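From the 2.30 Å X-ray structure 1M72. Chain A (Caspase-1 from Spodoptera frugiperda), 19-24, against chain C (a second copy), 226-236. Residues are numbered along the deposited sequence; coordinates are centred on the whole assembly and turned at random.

Chain A 19-24: DRNAPY
Chain C 226-236: TFVCQKVALDF

The strongest link is a salt bridge between A:Arg20 and C:Asp235. A:Arg20 NH2 donates to C:Asp235 OD1 at 2.4 Å, a very short hydrogen bond with an N-H...O angle of 121°. The carboxylate oxygen lies at the guanidinium edge, near its plane. A:Arg20 reaches it with an extended side chain: chi1, chi2 and chi3 are all t, and chi4 is 123°. C:Asp235 has chi1 m. Both CA-to-CB bonds point sideways, but both side chains end nearer the partner stretch. A:Arg20 NE also donates to A:Asn21 OD1 at 3.3 Å. A:Asn21 has chi1 m.

Chain A has no regular helix or strand here. A type I turn runs from A:Asp19 to A:Ala22, closed by A:Ala22 N to A:Asp19 O at 3.1 Å. Phi/psi is -39/-53 at A:Arg20 and -101/16 at A:Asn21. The chain then extends at A:Ala22 (-61/134). Chain C enters already helical, with bonds such as C:Leu234 N to C:Gln230 O at 2.8 Å. The two run in opposite directions: CA atoms pair A:Arg20 with C:Leu234 (8.0 Å), A:Asn21 with C:Gln230 (8.4 Å) and A:Pro23 with C:Phe227 (7.9 Å).

C:Leu234 (m, t) points toward chain A. C:Leu234 CD1 is 3.1 Å from A:Arg20 O, a tight contact. C:Leu234 CB lies over one guanidinium face, 3.8 Å from A:Arg20 NH2, while the edge meets the carboxylate.

One helical turn earlier, C:Gln230 (chi1 t, chi2 t) also points toward chain A and fills the middle of the contact beside A:Asn21 and A:Ala22.

At the far end, apolar carbons meet: A:Pro23 CB packs on C:Phe227 CZ at 3.9 Å. The proline ring is C-gamma endo; C:Phe227 has chi1 m and chi2 133°. A:Pro23 O approaches the phenyl edge, 3.9 Å from C:Phe227 CE2. Both sides together bury 314 Å², most from A:Arg20 (86 Å²) and C:Leu234 (56 Å²).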

# COMPACT_ATOMS: atom_id res chain seq x y z
N ASP A 19 4.52 19.39 14.42
CA ASP A 19 5.36 18.87 15.51
C ASP A 19 5.62 17.38 15.49
O ASP A 19 4.83 16.59 14.93
CB ASP A 19 4.86 19.30 16.91
CG ASP A 19 3.36 19.25 17.05
OD1 ASP A 19 2.66 20.14 16.47
OD2 ASP A 19 2.87 18.30 17.73
N ARG A 20 6.74 17.01 16.11
CA ARG A 20 7.19 15.65 16.13
C ARG A 20 6.11 14.55 16.30
O ARG A 20 6.03 13.61 15.47
CB ARG A 20 8.29 15.46 17.19
CG ARG A 20 8.84 14.04 17.17
CD ARG A 20 9.78 13.72 18.28
NE ARG A 20 9.81 12.27 18.44
CZ ARG A 20 10.90 11.54 18.37
NH1 ARG A 20 12.07 12.13 18.15
NH2 ARG A 20 10.84 10.22 18.46
N ASN A 21 5.28 14.69 17.33
CA ASN A 21 4.29 13.66 17.59
C ASN A 21 2.86 13.89 17.16
O ASN A 21 1.98 13.18 17.59
CB ASN A 21 4.35 13.29 19.06
CG ASN A 21 5.79 12.93 19.50
OD1 ASN A 21 6.53 12.21 18.80
ND2 ASN A 21 6.19 13.44 20.66
N ALA A 22 2.63 14.86 16.29
CA ALA A 22 1.30 15.18 15.81
C ALA A 22 0.64 14.01 15.09
O ALA A 22 1.25 13.37 14.27
CB ALA A 22 1.35 16.39 14.86
N PRO A 23 -0.62 13.73 15.40
CA PRO A 23 -1.22 12.61 14.68
C PRO A 23 -1.71 12.99 13.30
O PRO A 23 -2.04 12.12 12.49
CB PRO A 23 -2.36 12.18 15.59
CG PRO A 23 -2.73 13.53 16.31
CD PRO A 23 -1.35 14.05 16.64
N TYR A 24 -1.77 14.29 13.02
CA TYR A 24 -2.25 14.73 11.71
C TYR A 24 -1.19 15.53 10.99
O TYR A 24 -0.37 16.17 11.63
CB TYR A 24 -3.48 15.63 11.84
CG TYR A 24 -4.75 14.90 12.25
CD1 TYR A 24 -5.11 14.76 13.60
CD2 TYR A 24 -5.58 14.30 11.29
CE1 TYR A 24 -6.24 14.05 13.96
CE2 TYR A 24 -6.69 13.59 11.65
CZ TYR A 24 -7.02 13.47 12.99
OH TYR A 24 -8.12 12.73 13.35
N THR C 226 -0.64 3.36 10.34
CA THR C 226 -0.11 4.69 10.10
C THR C 226 0.76 5.06 11.32
O THR C 226 1.88 5.55 11.17
CB THR C 226 -1.20 5.71 9.96
OG1 THR C 226 -1.86 5.54 8.70
CG2 THR C 226 -0.63 7.11 10.02
N PHE C 227 0.27 4.80 12.53
CA PHE C 227 1.06 5.11 13.69
C PHE C 227 2.23 4.14 13.87
O PHE C 227 3.24 4.48 14.48
CB PHE C 227 0.16 5.20 14.93
CG PHE C 227 -0.84 6.36 14.86
CD1 PHE C 227 -2.19 6.17 15.18
CD2 PHE C 227 -0.42 7.61 14.34
CE1 PHE C 227 -3.10 7.18 14.95
CE2 PHE C 227 -1.34 8.65 14.10
CZ PHE C 227 -2.69 8.43 14.40
N VAL C 228 2.11 2.93 13.34
CA VAL C 228 3.22 2.02 13.41
C VAL C 228 4.36 2.67 12.53
O VAL C 228 5.54 2.64 12.91
CB VAL C 228 2.85 0.60 12.86
CG1 VAL C 228 4.12 -0.26 12.72
CG2 VAL C 228 1.89 -0.13 13.82
N CYS C 229 3.99 3.28 11.40
CA CYS C 229 4.96 3.91 10.49
C CYS C 229 5.64 5.12 11.14
O CYS C 229 6.85 5.38 10.97
CB CYS C 229 4.28 4.35 9.17
SG CYS C 229 3.83 2.97 8.06
N GLN C 230 4.84 5.85 11.90
CA GLN C 230 5.33 7.01 12.61
C GLN C 230 6.36 6.58 13.64
O GLN C 230 7.45 7.13 13.73
CB GLN C 230 4.17 7.74 13.29
CG GLN C 230 4.60 9.06 13.85
CD GLN C 230 3.48 9.83 14.53
OE1 GLN C 230 2.46 10.24 13.89
NE2 GLN C 230 3.66 10.06 15.84
N LYS C 231 6.02 5.57 14.39
CA LYS C 231 6.93 5.09 15.40
C LYS C 231 8.26 4.67 14.74
O LYS C 231 9.34 5.14 15.15
CB LYS C 231 6.26 3.94 16.14
CG LYS C 231 6.92 3.51 17.41
CD LYS C 231 6.24 4.13 18.64
CE LYS C 231 4.73 3.80 18.68
NZ LYS C 231 4.49 2.36 18.43
N VAL C 232 8.18 3.79 13.73
CA VAL C 232 9.38 3.32 13.02
C VAL C 232 10.17 4.50 12.43
O VAL C 232 11.38 4.55 12.49
CB VAL C 232 9.04 2.33 11.83
CG1 VAL C 232 10.30 2.06 10.98
CG2 VAL C 232 8.46 0.98 12.38
N ALA C 233 9.45 5.48 11.88
CA ALA C 233 10.09 6.62 11.23
C ALA C 233 10.75 7.59 12.15
O ALA C 233 11.72 8.23 11.75
CB ALA C 233 9.04 7.43 10.36
N LEU C 234 10.16 7.76 13.35
CA LEU C 234 10.69 8.72 14.33
C LEU C 234 11.55 8.20 15.46
O LEU C 234 12.58 8.79 15.77
CB LEU C 234 9.56 9.53 14.96
CG LEU C 234 8.62 10.26 14.01
CD1 LEU C 234 7.54 10.95 14.85
CD2 LEU C 234 9.37 11.26 13.17
N ASP C 235 11.14 7.10 16.09
CA ASP C 235 11.86 6.58 17.24
C ASP C 235 13.03 5.64 17.00
O ASP C 235 13.60 5.09 17.94
CB ASP C 235 10.87 5.91 18.17
CG ASP C 235 9.67 6.80 18.50
OD1 ASP C 235 9.79 8.05 18.45
OD2 ASP C 235 8.60 6.23 18.83
N PHE C 236 13.39 5.41 15.75
CA PHE C 236 14.49 4.52 15.47
C PHE C 236 15.44 5.19 14.54
O PHE C 236 15.05 5.96 13.65
CB PHE C 236 14.00 3.22 14.82
CG PHE C 236 13.17 2.37 15.73
CD1 PHE C 236 13.77 1.41 16.54
CD2 PHE C 236 11.81 2.53 15.79
CE1 PHE C 236 13.01 0.61 17.39
CE2 PHE C 236 11.03 1.74 16.63
CZ PHE C 236 11.63 0.78 17.44